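Local coordinates for protein Lic12234 (Leptospira interrogans, PDB 4TZH) that is of unknown function but, as a leucine-rich repeat protein of a pathogen and a suspected virulence factor, probably presents its repeat surface for binding a partner, at residues E36-V41 / I60-N65; L43-L48 / L66-I71; L102-G107 / P126-Q131; N118-T123 / S141-T146. All coordinates share one frame; numbering follows the deposited sequence. Where two conformers were deposited one is given.

Contact 1: E36-V41 / I60-N65; sequences EIEQLV and IGILKN
The carbonyl oxygen of V41 takes a hydrogen bond from each of two waters, which bridge it to I62 O and to N65 N. The bridge to I62 is the shorter, with V41 O and I62 O each 2.7 Å from the shared water. Below this wet margin the contact is apolar. L63 sends its two methyls to different partners: CD1 lies 3.9 Å from CG1 of I37, the two side chains crossing at about a right angle, while CD2 rests 3.4 Å from L40 O and 3.6 Å from I37 O. A branched leucine suits this place because one branch meets hydrocarbon and the other rests against two backbone carbonyl oxygens. Nearer the surface, E38 and I62 run side by side in the same direction. The CG2 of I62, anti to its backbone N (chi1 -59° for CG1), comes within 3.5 Å of E38 O; E38 CB packs on I62 CB, and with the glutamate chain extended its OE1 comes 3.9 Å from I62 CG1. L40 and L63 each centre an inverse gamma turn where the 3-10 turns end. These turns form the convex side of successive leucine-rich repeats, in the loops leading to strands 45-47 and 68-70; I37 and L40 also pack on L23 of strand 22-24, and L40 on helix 10-13.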
loop_
_atom_site.group_PDB
_atom_site.type_symbol
_atom_site.label_atom_id
_atom_site.label_comp_id
_atom_site.label_asym_id
_atom_site.label_seq_id
_atom_site.Cartn_x
_atom_site.Cartn_y
_atom_site.Cartn_z
ATOM N N GLU A 36 6.817 5.829 19.071
ATOM C CA GLU A 36 5.869 6.719 19.735
ATOM C C GLU A 36 4.696 7.064 18.820
ATOM O O GLU A 36 3.691 7.565 19.325
ATOM C CB GLU A 36 6.559 7.980 20.272
ATOM C CG GLU A 36 7.475 7.712 21.458
ATOM C CD GLU A 36 8.803 7.043 21.148
ATOM O OE1 GLU A 36 9.277 7.145 19.990
ATOM O OE2 GLU A 36 9.370 6.410 22.067
ATOM N N ILE A 37 4.782 6.730 17.498
ATOM C CA ILE A 37 3.644 6.903 16.595
ATOM C C ILE A 37 2.406 6.182 17.178
ATOM O O ILE A 37 1.285 6.634 16.942
ATOM C CB ILE A 37 4.003 6.330 15.175
ATOM C CG1 ILE A 37 2.953 6.720 14.108
ATOM C CG2 ILE A 37 4.189 4.774 15.170
ATOM C CD1 ILE A 37 3.090 8.154 13.653
ATOM N N GLU A 38 2.592 5.078 17.956
ATOM C CA GLU A 38 1.421 4.378 18.500
ATOM C C GLU A 38 0.552 5.247 19.410
ATOM O O GLU A 38 -0.589 4.864 19.682
ATOM C CB GLU A 38 1.840 3.118 19.255
ATOM C CG GLU A 38 2.654 3.402 20.490
ATOM C CD GLU A 38 3.019 2.147 21.255
ATOM O OE1 GLU A 38 2.294 1.134 21.131
ATOM O OE2 GLU A 38 4.051 2.171 21.959
ATOM N N GLN A 39 1.092 6.375 19.903
ATOM C CA GLN A 39 0.277 7.241 20.766
ATOM C C GLN A 39 -0.828 7.994 19.998
ATOM O O GLN A 39 -1.776 8.490 20.623
ATOM C CB GLN A 39 1.152 8.251 21.499
ATOM C CG GLN A 39 2.057 7.597 22.533
ATOM C CD GLN A 39 2.921 8.638 23.200
ATOM O OE1 GLN A 39 2.451 9.688 23.633
ATOM N NE2 GLN A 39 4.199 8.363 23.297
ATOM N N LEU A 40 -0.709 8.085 18.660
ATOM C CA LEU A 40 -1.649 8.858 17.846
ATOM C C LEU A 40 -2.811 7.980 17.473
ATOM O O LEU A 40 -3.019 7.645 16.311
ATOM C CB LEU A 40 -0.927 9.443 16.622
ATOM C CG LEU A 40 0.342 10.253 16.945
ATOM C CD1 LEU A 40 0.918 10.878 15.662
ATOM C CD2 LEU A 40 0.032 11.406 17.917
ATOM N N VAL A 41 -3.569 7.571 18.500
ATOM C CA VAL A 41 -4.593 6.539 18.324
ATOM C C VAL A 41 -5.699 6.889 17.336
ATOM O O VAL A 41 -6.299 5.972 16.763
ATOM C CB VAL A 41 -5.165 6.113 19.676
ATOM C CG1 VAL A 41 -4.074 5.479 20.538
ATOM C CG2 VAL A 41 -5.812 7.296 20.399
ATOM N N ILE A 60 2.870 0.155 14.234
ATOM C CA ILE A 60 1.929 0.670 13.236
ATOM C C ILE A 60 0.551 0.031 13.394
ATOM O O ILE A 60 -0.451 0.670 13.079
ATOM C CB ILE A 60 2.493 0.458 11.788
ATOM C CG1 ILE A 60 1.819 1.402 10.759
ATOM C CG2 ILE A 60 2.387 -0.995 11.312
ATOM C CD1 ILE A 60 2.445 2.812 10.745
ATOM N N GLY A 61 0.495 -1.207 13.853
ATOM C CA GLY A 61 -0.777 -1.896 13.970
ATOM C C GLY A 61 -1.725 -1.315 15.001
ATOM O O GLY A 61 -2.900 -1.674 15.014
ATOM N N ILE A 62 -1.237 -0.393 15.876
ATOM C CA ILE A 62 -2.109 0.255 16.866
ATOM C C ILE A 62 -2.980 1.322 16.190
ATOM O O ILE A 62 -4.001 1.749 16.751
ATOM C CB ILE A 62 -1.232 0.849 18.017
ATOM C CG1 ILE A 62 -0.393 -0.242 18.717
ATOM C CG2 ILE A 62 -2.040 1.692 19.055
ATOM C CD1 ILE A 62 -1.205 -1.435 19.359
ATOM N N LEU A 63 -2.553 1.756 14.995
ATOM C CA LEU A 63 -3.239 2.825 14.268
ATOM C C LEU A 63 -4.470 2.280 13.533
ATOM O O LEU A 63 -4.593 2.443 12.316
ATOM C CB LEU A 63 -2.271 3.523 13.314
ATOM C CG LEU A 63 -0.979 4.050 13.894
ATOM C CD1 LEU A 63 -0.134 4.700 12.778
ATOM C CD2 LEU A 63 -1.249 5.050 14.990
ATOM N N LYS A 64 -5.388 1.682 14.285
ATOM C CA LYS A 64 -6.532 0.997 13.672
ATOM C C LYS A 64 -7.513 1.904 12.933
ATOM O O LYS A 64 -8.288 1.375 12.126
ATOM C CB LYS A 64 -7.264 0.129 14.703
ATOM C CG LYS A 64 -8.041 0.921 15.712
ATOM C CD LYS A 64 -8.846 -0.014 16.626
ATOM C CE LYS A 64 -9.939 0.731 17.347
ATOM N NZ LYS A 64 -10.990 -0.198 17.866
ATOM N N ASN A 65 -7.444 3.238 13.128
ATOM C CA ASN A 65 -8.350 4.165 12.432
ATOM C C ASN A 65 -7.708 4.701 11.140
ATOM O O ASN A 65 -8.304 5.514 10.442
ATOM C CB ASN A 65 -8.710 5.344 13.343
ATOM C CG ASN A 65 -9.402 4.844 14.580
ATOM O OD1 ASN A 65 -8.912 5.037 15.706
ATOM N ND2 ASN A 65 -10.429 4.074 14.396
HETATM O O HOH W 1 -5.423 5.175 14.052
HETATM O O HOH W 2 -5.882 3.504 17.646
#

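Contact 2: L43-L48 / L66-I71. With ZN (zinc ion), chain C.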
loop_
_atom_site.group_PDB
_atom_site.type_symbol
_atom_site.label_atom_id
_atom_site.label_comp_id
_atom_site.label_asym_id
_atom_site.label_seq_id
_atom_site.Cartn_x
_atom_site.Cartn_y
_atom_site.Cartn_z
ATOM N N LEU A 43 -5.255 8.706 14.554
ATOM C CA LEU A 43 -4.679 9.052 13.257
ATOM C C LEU A 43 -5.461 8.408 12.105
ATOM O O LEU A 43 -5.689 7.185 12.099
ATOM C CB LEU A 43 -3.230 8.611 13.228
ATOM C CG LEU A 43 -2.378 9.302 12.166
ATOM C CD1 LEU A 43 -2.237 10.808 12.469
ATOM C CD2 LEU A 43 -0.993 8.645 12.098
ATOM N N GLU A 44 -5.777 9.217 11.082
ATOM C CA GLU A 44 -6.471 8.770 9.882
ATOM C C GLU A 44 -5.603 8.786 8.655
ATOM O O GLU A 44 -5.868 8.039 7.708
ATOM C CB GLU A 44 -7.727 9.600 9.650
ATOM C CG GLU A 44 -8.705 9.436 10.802
ATOM C CD GLU A 44 -10.112 9.946 10.604
ATOM O OE1 GLU A 44 -10.372 10.600 9.569
ATOM O OE2 GLU A 44 -10.961 9.679 11.485
ATOM N N SER A 45 -4.568 9.636 8.640
ATOM C CA SER A 45 -3.723 9.715 7.458
ATOM C C SER A 45 -2.285 9.904 7.908
ATOM O O SER A 45 -2.026 10.751 8.760
ATOM C CB SER A 45 -4.149 10.934 6.650
ATOM O OG SER A 45 -3.344 11.060 5.490
ATOM N N LEU A 46 -1.370 9.133 7.347
ATOM C CA LEU A 46 0.037 9.224 7.680
ATOM C C LEU A 46 0.805 9.333 6.373
ATOM O O LEU A 46 0.664 8.456 5.498
ATOM C CB LEU A 46 0.437 7.961 8.458
ATOM C CG LEU A 46 1.900 7.831 8.851
ATOM C CD1 LEU A 46 2.401 9.059 9.645
ATOM C CD2 LEU A 46 2.143 6.528 9.662
ATOM N N HIS A 47 1.582 10.407 6.226
ATOM C CA HIS A 47 2.394 10.598 5.021
ATOM C C HIS A 47 3.861 10.515 5.422
ATOM O O HIS A 47 4.286 11.187 6.371
ATOM C CB HIS A 47 2.153 11.993 4.449
ATOM C CG HIS A 47 0.772 12.210 3.928
ATOM N ND1 HIS A 47 0.479 12.045 2.604
ATOM C CD2 HIS A 47 -0.360 12.582 4.580
ATOM C CE1 HIS A 47 -0.787 12.340 2.459
ATOM N NE2 HIS A 47 -1.349 12.673 3.623
ATOM N N LEU A 48 4.584 9.651 4.751
ATOM C CA LEU A 48 6.015 9.387 5.013
ATOM C C LEU A 48 6.799 9.354 3.727
ATOM O O LEU A 48 7.848 8.727 3.643
ATOM C CB LEU A 48 6.168 8.012 5.684
ATOM C CG LEU A 48 5.455 7.880 7.026
ATOM C CD1 LEU A 48 5.350 6.432 7.444
ATOM C CD2 LEU A 48 6.139 8.721 8.104
ATOM N N LEU A 66 -6.494 4.250 10.827
ATOM C CA LEU A 66 -5.823 4.782 9.659
ATOM C C LEU A 66 -6.569 4.452 8.373
ATOM O O LEU A 66 -6.864 3.273 8.117
ATOM C CB LEU A 66 -4.428 4.171 9.581
ATOM C CG LEU A 66 -3.361 4.948 8.870
ATOM C CD1 LEU A 66 -3.074 6.306 9.538
ATOM C CD2 LEU A 66 -2.091 4.135 8.778
ATOM N N LYS A 67 -6.802 5.469 7.538
ATOM C CA LYS A 67 -7.477 5.306 6.248
ATOM C C LYS A 67 -6.498 5.463 5.099
ATOM O O LYS A 67 -6.706 4.869 4.031
ATOM C CB LYS A 67 -8.564 6.357 6.045
ATOM C CG LYS A 67 -9.693 6.265 7.056
ATOM C CD LYS A 67 -10.692 7.408 6.748
ATOM C CE LYS A 67 -12.089 6.902 6.601
ATOM N NZ LYS A 67 -13.066 8.025 6.671
ATOM N N TYR A 68 -5.461 6.267 5.277
ATOM C CA TYR A 68 -4.551 6.543 4.163
ATOM C C TYR A 68 -3.116 6.420 4.646
ATOM O O TYR A 68 -2.791 6.939 5.714
ATOM C CB TYR A 68 -4.777 7.981 3.633
ATOM C CG TYR A 68 -6.226 8.341 3.451
ATOM C CD1 TYR A 68 -6.986 7.747 2.458
ATOM C CD2 TYR A 68 -6.812 9.348 4.204
ATOM C CE1 TYR A 68 -8.323 8.086 2.272
ATOM C CE2 TYR A 68 -8.143 9.707 4.019
ATOM C CZ TYR A 68 -8.887 9.074 3.050
ATOM O OH TYR A 68 -10.214 9.400 2.859
ATOM N N LEU A 69 -2.284 5.721 3.876
ATOM C CA LEU A 69 -0.894 5.548 4.263
ATOM C C LEU A 69 -0.068 5.758 3.012
ATOM O O LEU A 69 -0.204 5.006 2.019
ATOM C CB LEU A 69 -0.696 4.126 4.816
ATOM C CG LEU A 69 0.712 3.748 5.249
ATOM C CD1 LEU A 69 1.270 4.738 6.277
ATOM C CD2 LEU A 69 0.703 2.335 5.841
ATOM N N ASP A 70 0.788 6.772 3.058
ATOM C CA ASP A 70 1.671 7.118 1.945
ATOM C C ASP A 70 3.109 6.849 2.371
ATOM O O ASP A 70 3.641 7.595 3.187
ATOM C CB ASP A 70 1.486 8.583 1.572
ATOM C CG ASP A 70 2.548 9.085 0.617
ATOM O OD1 ASP A 70 3.181 8.260 -0.036
ATOM O OD2 ASP A 70 2.727 10.315 0.553
ATOM N N ILE A 71 3.684 5.777 1.848
ATOM C CA ILE A 71 5.088 5.427 2.129
ATOM C C ILE A 71 5.877 5.418 0.847
ATOM O O ILE A 71 6.869 4.715 0.721
ATOM C CB ILE A 71 5.297 4.078 2.822
ATOM C CG1 ILE A 71 4.029 3.624 3.530
ATOM C CG2 ILE A 71 6.532 4.174 3.723
ATOM C CD1 ILE A 71 4.107 2.163 4.139
HETATM ZN ZN ZN C . 1.660 11.867 0.992
#
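H47 and D70, neighbours in register on parallel strands, meet through a zinc ion: H47 ND1 is 2.0 Å and D70 OD2 1.9 Å from the metal, and one further ligand comes from outside the two segments. Imidazole and carboxylate planes stand 89° apart. With its CG anti to the backbone N (chi1 169°), D70 turns OD2 to the metal, while OD1 is hydrogen-bonded to S72. The other face of the sheet is the tightly packed one. There L46 and L69 lie side by side pointing the same way, CD2 of the first 3.9 Å from CD1 of the second, and L66 slides its CD1 under the backbone, 3.7 Å from E44 C. Leucine fits these inward positions because its forked end fills the core between successive coils. Between the faces, backbone bonds run from L46 N to Y68 O, D70 N to L46 O and L48 N to D70 O. The looser margin lies at the start of the strands, among partly exposed residues. E44 O takes two donors, Y68 N and K67 N, yet the charged ends of E44 and K67 stay apart, OE1 4.7 Å from NZ. The S45 CB sits at the edge of the Y68 ring, in its plane, 3.9 Å from CD2. An imidazole nitrogen and a carboxylate oxygen are both common zinc ligands, so the metal would tie the two strands together and probably offset the carboxylate's charge.

Contact 3: L102-G107 / P126-Q131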
loop_
_atom_site.group_PDB
_atom_site.type_symbol
_atom_site.label_atom_id
_atom_site.label_comp_id
_atom_site.label_asym_id
_atom_site.label_seq_id
_atom_site.Cartn_x
_atom_site.Cartn_y
_atom_site.Cartn_z
ATOM N N LEU A 102 5.626 -9.182 -1.733
ATOM C CA LEU A 102 4.620 -8.608 -0.831
ATOM C C LEU A 102 4.276 -9.706 0.156
ATOM O O LEU A 102 4.104 -10.860 -0.263
ATOM C CB LEU A 102 3.314 -8.243 -1.552
ATOM C CG LEU A 102 3.234 -7.034 -2.406
ATOM C CD1 LEU A 102 1.812 -6.911 -2.943
ATOM C CD2 LEU A 102 3.569 -5.753 -1.602
ATOM N N PRO A 103 4.126 -9.393 1.457
ATOM C CA PRO A 103 3.767 -10.447 2.420
ATOM C C PRO A 103 2.299 -10.830 2.320
ATOM O O PRO A 103 1.496 -10.043 1.804
ATOM C CB PRO A 103 4.078 -9.803 3.772
ATOM C CG PRO A 103 3.871 -8.344 3.538
ATOM C CD PRO A 103 4.290 -8.080 2.111
ATOM N N GLU A 104 1.944 -12.020 2.818
ATOM C CA GLU A 104 0.568 -12.516 2.832
ATOM C C GLU A 104 -0.382 -11.521 3.518
ATOM O O GLU A 104 -1.543 -11.439 3.129
ATOM C CB GLU A 104 0.485 -13.907 3.504
ATOM C CG GLU A 104 1.131 -14.019 4.886
ATOM C CD GLU A 104 1.935 -15.280 5.157
ATOM O OE1 GLU A 104 1.563 -16.354 4.632
ATOM O OE2 GLU A 104 2.945 -15.189 5.892
ATOM N N GLU A 105 0.131 -10.737 4.505
ATOM C CA GLU A 105 -0.659 -9.791 5.296
ATOM C C GLU A 105 -1.235 -8.655 4.480
ATOM O O GLU A 105 -2.200 -8.019 4.915
ATOM C CB GLU A 105 0.137 -9.247 6.500
ATOM C CG GLU A 105 0.323 -10.293 7.589
ATOM C CD GLU A 105 1.393 -11.331 7.328
ATOM O OE1 GLU A 105 2.296 -11.060 6.503
ATOM O OE2 GLU A 105 1.335 -12.408 7.966
ATOM N N ILE A 106 -0.671 -8.416 3.285
ATOM C CA ILE A 106 -1.247 -7.395 2.410
ATOM C C ILE A 106 -2.725 -7.734 2.137
ATOM O O ILE A 106 -3.555 -6.824 2.042
ATOM C CB ILE A 106 -0.435 -7.234 1.083
ATOM C CG1 ILE A 106 -0.757 -5.875 0.426
ATOM C CG2 ILE A 106 -0.621 -8.403 0.076
ATOM C CD1 ILE A 106 0.093 -4.743 0.996
ATOM N N GLY A 107 -3.035 -9.017 2.026
ATOM C CA GLY A 107 -4.383 -9.473 1.744
ATOM C C GLY A 107 -5.360 -9.279 2.872
ATOM O O GLY A 107 -6.543 -9.554 2.686
ATOM N N PRO A 126 1.460 -12.311 -4.037
ATOM C CA PRO A 126 1.098 -13.510 -3.270
ATOM C C PRO A 126 -0.336 -13.909 -3.574
ATOM O O PRO A 126 -1.138 -13.050 -3.937
ATOM C CB PRO A 126 1.246 -13.059 -1.808
ATOM C CG PRO A 126 1.022 -11.581 -1.836
ATOM C CD PRO A 126 1.572 -11.116 -3.169
ATOM N N LYS A 127 -0.675 -15.179 -3.391
ATOM C CA LYS A 127 -2.040 -15.649 -3.646
ATOM C C LYS A 127 -3.076 -14.878 -2.816
ATOM O O LYS A 127 -4.203 -14.671 -3.274
ATOM C CB LYS A 127 -2.155 -17.169 -3.399
ATOM C CG LYS A 127 -1.821 -17.611 -1.978
ATOM C CD LYS A 127 -1.682 -19.138 -1.886
ATOM C CE LYS A 127 -1.342 -19.552 -0.468
ATOM N NZ LYS A 127 -0.816 -20.945 -0.404
ATOM N N GLU A 128 -2.670 -14.405 -1.625
ATOM C CA GLU A 128 -3.526 -13.673 -0.701
ATOM C C GLU A 128 -3.968 -12.323 -1.251
ATOM O O GLU A 128 -4.852 -11.698 -0.670
ATOM C CB GLU A 128 -2.876 -13.530 0.691
ATOM C CG GLU A 128 -2.685 -14.861 1.412
ATOM C CD GLU A 128 -1.457 -15.667 1.029
ATOM O OE1 GLU A 128 -0.623 -15.162 0.243
ATOM O OE2 GLU A 128 -1.309 -16.798 1.551
ATOM N N ILE A 129 -3.380 -11.863 -2.378
ATOM C CA ILE A 129 -3.825 -10.623 -3.021
ATOM C C ILE A 129 -5.319 -10.711 -3.408
ATOM O O ILE A 129 -6.018 -9.704 -3.383
ATOM C CB ILE A 129 -2.927 -10.253 -4.241
ATOM C CG1 ILE A 129 -3.120 -8.772 -4.656
ATOM C CG2 ILE A 129 -3.183 -11.169 -5.449
ATOM C CD1 ILE A 129 -2.353 -7.815 -3.869
ATOM N N GLY A 130 -5.795 -11.925 -3.708
ATOM C CA GLY A 130 -7.182 -12.152 -4.089
ATOM C C GLY A 130 -8.171 -11.945 -2.966
ATOM O O GLY A 130 -9.381 -11.978 -3.206
ATOM N N GLN A 131 -7.672 -11.700 -1.732
ATOM C CA GLN A 131 -8.532 -11.451 -0.586
ATOM C C GLN A 131 -8.971 -9.987 -0.502
ATOM O O GLN A 131 -9.819 -9.652 0.337
ATOM C CB GLN A 131 -7.821 -11.826 0.724
ATOM C CG GLN A 131 -7.530 -13.322 0.865
ATOM C CD GLN A 131 -6.580 -13.654 1.989
ATOM O OE1 GLN A 131 -6.249 -12.826 2.854
ATOM N NE2 GLN A 131 -6.114 -14.896 2.002
HETATM O O HOH W 3 -9.014 -8.616 3.054
#
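E128 reaches across to E104, and its chain can be followed from root to tip. Its CB sits 3.5 Å from E104 O; CG passes 3.9 Å from E104 CB; and the chain then bends at chi2 (82°), folding the carboxylate back over the neighbouring turn so that CD lies 3.6 Å from E104 CB. At the tip OE1 and OE2 both stay close to that same CB. The glutamate therefore uses its flat end as a packing surface against a methylene, a role open to a long, flexible side chain at a partly exposed position. Further in, P126 lays its ring against L102: CD is 3.7 Å from L102 CB, and CG is close to L102 O and to I106 CG2, the proline and isoleucine crossing at about a right angle. A rigid ring is well suited to a spot where the chain enters a 3-10 turn. I129 CD1 completes the apolar layer beside L102 and I106. The backbones come nearest at G107, whose CA makes a CA-H...O contact of 3.3 Å with E128 O; a side chain here would collide with that oxygen, so glycine lets the convex turns of successive leucine-rich repeats stack closely. A water lies within hydrogen-bonding distance of both G107 O and Q131 O, with more acceptors nearby than protons to give. E104 OE1 and E128 OE2 come within 4.2 Å, a like-charge pair that would be mildly repulsive, and K81, weakly paired with E104 and in a salt bridge with E105, probably eases the local negative charge.

Contact 4: N118-T123 / S141-T146; sequences NNNQLT and SSNKLT
N143 lies beside L122, both side chains pointing the same way, and its amide oxygen reaches back to the neighbouring turn. CG is anti to its own carbonyl carbon (chi1 -88°), which brings OD1 3.0 Å from L122 N; the N-H points in the carbonyl plane onto a lone pair, nearly straight at 162°. The other end of the amide, ND2, is hydrogen-bonded to L117 O and L140 O, so the group is held at both ends. Asparagine suits the place because one flat amide can both accept from and donate to the backbone. Stacked, buried asparagines of this kind, one per repeat, are a hallmark of the leucine-rich repeat solenoid, and N120 occupies the equivalent place one repeat earlier, bonded to L117, L94 and L99. Where the turn begins, N119 brings ND2 to 3.3 Å from S142 CB, and a water donates to N119 OD1 and S142 OG while also bonding S141 OG; S142 OG is also hydrogen-bonded to D165. On the apolar side L122 CB faces L145 CD2 at 4.3 Å, both leucines turned to the core. Beyond them T123 O accepts from T146 N at 2.8 Å, and the methyl of T123 leans towards K144 O, 3.8 Å away.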
loop_
_atom_site.group_PDB
_atom_site.type_symbol
_atom_site.label_atom_id
_atom_site.label_comp_id
_atom_site.label_asym_id
_atom_site.label_seq_id
_atom_site.Cartn_x
_atom_site.Cartn_y
_atom_site.Cartn_z
ATOM N N ASN A 118 3.788 0.903 -8.095
ATOM C CA ASN A 118 4.660 1.256 -9.231
ATOM C C ASN A 118 6.108 1.373 -8.772
ATOM O O ASN A 118 6.367 1.786 -7.648
ATOM C CB ASN A 118 4.296 2.614 -9.817
ATOM C CG ASN A 118 2.826 2.894 -9.926
ATOM O OD1 ASN A 118 2.064 2.768 -8.947
ATOM N ND2 ASN A 118 2.449 3.457 -11.067
ATOM N N ASN A 119 7.055 1.093 -9.675
ATOM C CA ASN A 119 8.468 1.293 -9.376
ATOM C C ASN A 119 8.959 0.577 -8.140
ATOM O O ASN A 119 9.521 1.195 -7.219
ATOM C CB ASN A 119 8.781 2.808 -9.311
ATOM C CG ASN A 119 8.435 3.536 -10.578
ATOM O OD1 ASN A 119 7.472 4.299 -10.636
ATOM N ND2 ASN A 119 9.187 3.280 -11.622
ATOM N N ASN A 120 8.770 -0.732 -8.139
ATOM C CA ASN A 120 9.304 -1.666 -7.148
ATOM C C ASN A 120 9.976 -2.779 -7.956
ATOM O O ASN A 120 10.219 -2.600 -9.167
ATOM C CB ASN A 120 8.222 -2.183 -6.194
ATOM C CG ASN A 120 7.970 -1.190 -5.092
ATOM O OD1 ASN A 120 8.753 -1.121 -4.134
ATOM N ND2 ASN A 120 6.891 -0.432 -5.189
ATOM N N GLN A 121 10.391 -3.869 -7.303
ATOM C CA GLN A 121 11.052 -4.923 -8.056
ATOM C C GLN A 121 10.284 -6.239 -7.894
ATOM O O GLN A 121 10.873 -7.322 -7.770
ATOM C CB GLN A 121 12.522 -5.020 -7.581
ATOM C CG GLN A 121 13.290 -3.697 -7.732
ATOM C CD GLN A 121 13.071 -2.811 -6.528
ATOM O OE1 GLN A 121 13.026 -3.296 -5.397
ATOM N NE2 GLN A 121 12.843 -1.512 -6.744
ATOM N N LEU A 122 8.945 -6.153 -7.866
ATOM C CA LEU A 122 8.133 -7.344 -7.640
ATOM C C LEU A 122 8.230 -8.309 -8.795
ATOM O O LEU A 122 8.215 -7.903 -9.953
ATOM C CB LEU A 122 6.668 -6.988 -7.431
ATOM C CG LEU A 122 6.358 -6.143 -6.186
ATOM C CD1 LEU A 122 4.935 -5.535 -6.306
ATOM C CD2 LEU A 122 6.487 -6.966 -4.911
ATOM N N THR A 123 8.302 -9.593 -8.479
ATOM C CA THR A 123 8.353 -10.633 -9.492
ATOM C C THR A 123 7.007 -11.299 -9.632
ATOM O O THR A 123 6.715 -11.867 -10.676
ATOM C CB THR A 123 9.494 -11.636 -9.251
ATOM O OG1 THR A 123 9.233 -12.306 -8.016
ATOM C CG2 THR A 123 10.847 -10.958 -9.218
ATOM N N SER A 141 2.935 -0.858 -12.398
ATOM C CA SER A 141 3.815 -0.500 -13.492
ATOM C C SER A 141 5.259 -0.446 -13.060
ATOM O O SER A 141 5.553 -0.196 -11.885
ATOM C CB SER A 141 3.414 0.817 -14.131
ATOM O OG SER A 141 3.371 1.856 -13.168
ATOM N N SER A 142 6.173 -0.711 -13.998
ATOM C CA SER A 142 7.599 -0.673 -13.689
ATOM C C SER A 142 7.996 -1.541 -12.523
ATOM O O SER A 142 8.572 -1.070 -11.544
ATOM C CB SER A 142 8.073 0.763 -13.490
ATOM O OG SER A 142 7.834 1.525 -14.662
ATOM N N ASN A 143 7.720 -2.828 -12.641
ATOM C CA ASN A 143 8.147 -3.841 -11.680
ATOM C C ASN A 143 8.963 -4.876 -12.459
ATOM O O ASN A 143 9.466 -4.562 -13.541
ATOM C CB ASN A 143 6.952 -4.432 -10.939
ATOM C CG ASN A 143 6.644 -3.609 -9.707
ATOM O OD1 ASN A 143 7.271 -3.803 -8.672
ATOM N ND2 ASN A 143 5.755 -2.627 -9.803
ATOM N N LYS A 144 9.144 -6.076 -11.908
ATOM C CA LYS A 144 9.950 -7.109 -12.577
ATOM C C LYS A 144 9.094 -8.373 -12.680
ATOM O O LYS A 144 9.573 -9.503 -12.501
ATOM C CB LYS A 144 11.243 -7.346 -11.761
ATOM C CG LYS A 144 12.152 -6.109 -11.662
ATOM C CD LYS A 144 12.878 -5.771 -12.967
ATOM C CE LYS A 144 13.530 -4.408 -12.895
ATOM N NZ LYS A 144 14.021 -3.962 -14.224
ATOM N N LEU A 145 7.798 -8.187 -12.954
ATOM C CA LEU A 145 6.821 -9.264 -12.933
ATOM C C LEU A 145 7.116 -10.361 -13.894
ATOM O O LEU A 145 7.475 -10.096 -15.039
ATOM C CB LEU A 145 5.408 -8.765 -13.213
ATOM C CG LEU A 145 4.820 -7.844 -12.166
ATOM C CD1 LEU A 145 3.504 -7.294 -12.670
ATOM C CD2 LEU A 145 4.616 -8.552 -10.830
ATOM N N THR A 146 7.020 -11.602 -13.417
ATOM C CA THR A 146 7.208 -12.768 -14.277
ATOM C C THR A 146 5.953 -13.611 -14.330
ATOM O O THR A 146 5.801 -14.423 -15.259
ATOM C CB THR A 146 8.438 -13.618 -13.916
ATOM O OG1 THR A 146 8.341 -14.028 -12.553
ATOM C CG2 THR A 146 9.744 -12.904 -14.189
HETATM O O HOH W 4 5.789 3.416 -13.251
#

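Overall arrangement
Along the chain, contacts 1 and 2 interlock, their segments alternating, and so do contacts 3 and 4; the first pair closes before the second opens. Contacts 1 and 2 touch, with centres about 11 Å apart, through I60 against L46 and L63 against L43. Contacts 3 and 4, about 16 Å apart by centres, meet where L102 approaches L122. Between the pairs there is no touch: contacts 1 and 4 stand about 30 Å apart by centres, on opposite sides of the chain's centre. Contact 2 lies in the parallel sheet, while the others join the loops that link its strands. Together they sample how neighbouring repeats join at strand, turn and convex side, consistent with one continuous solenoid.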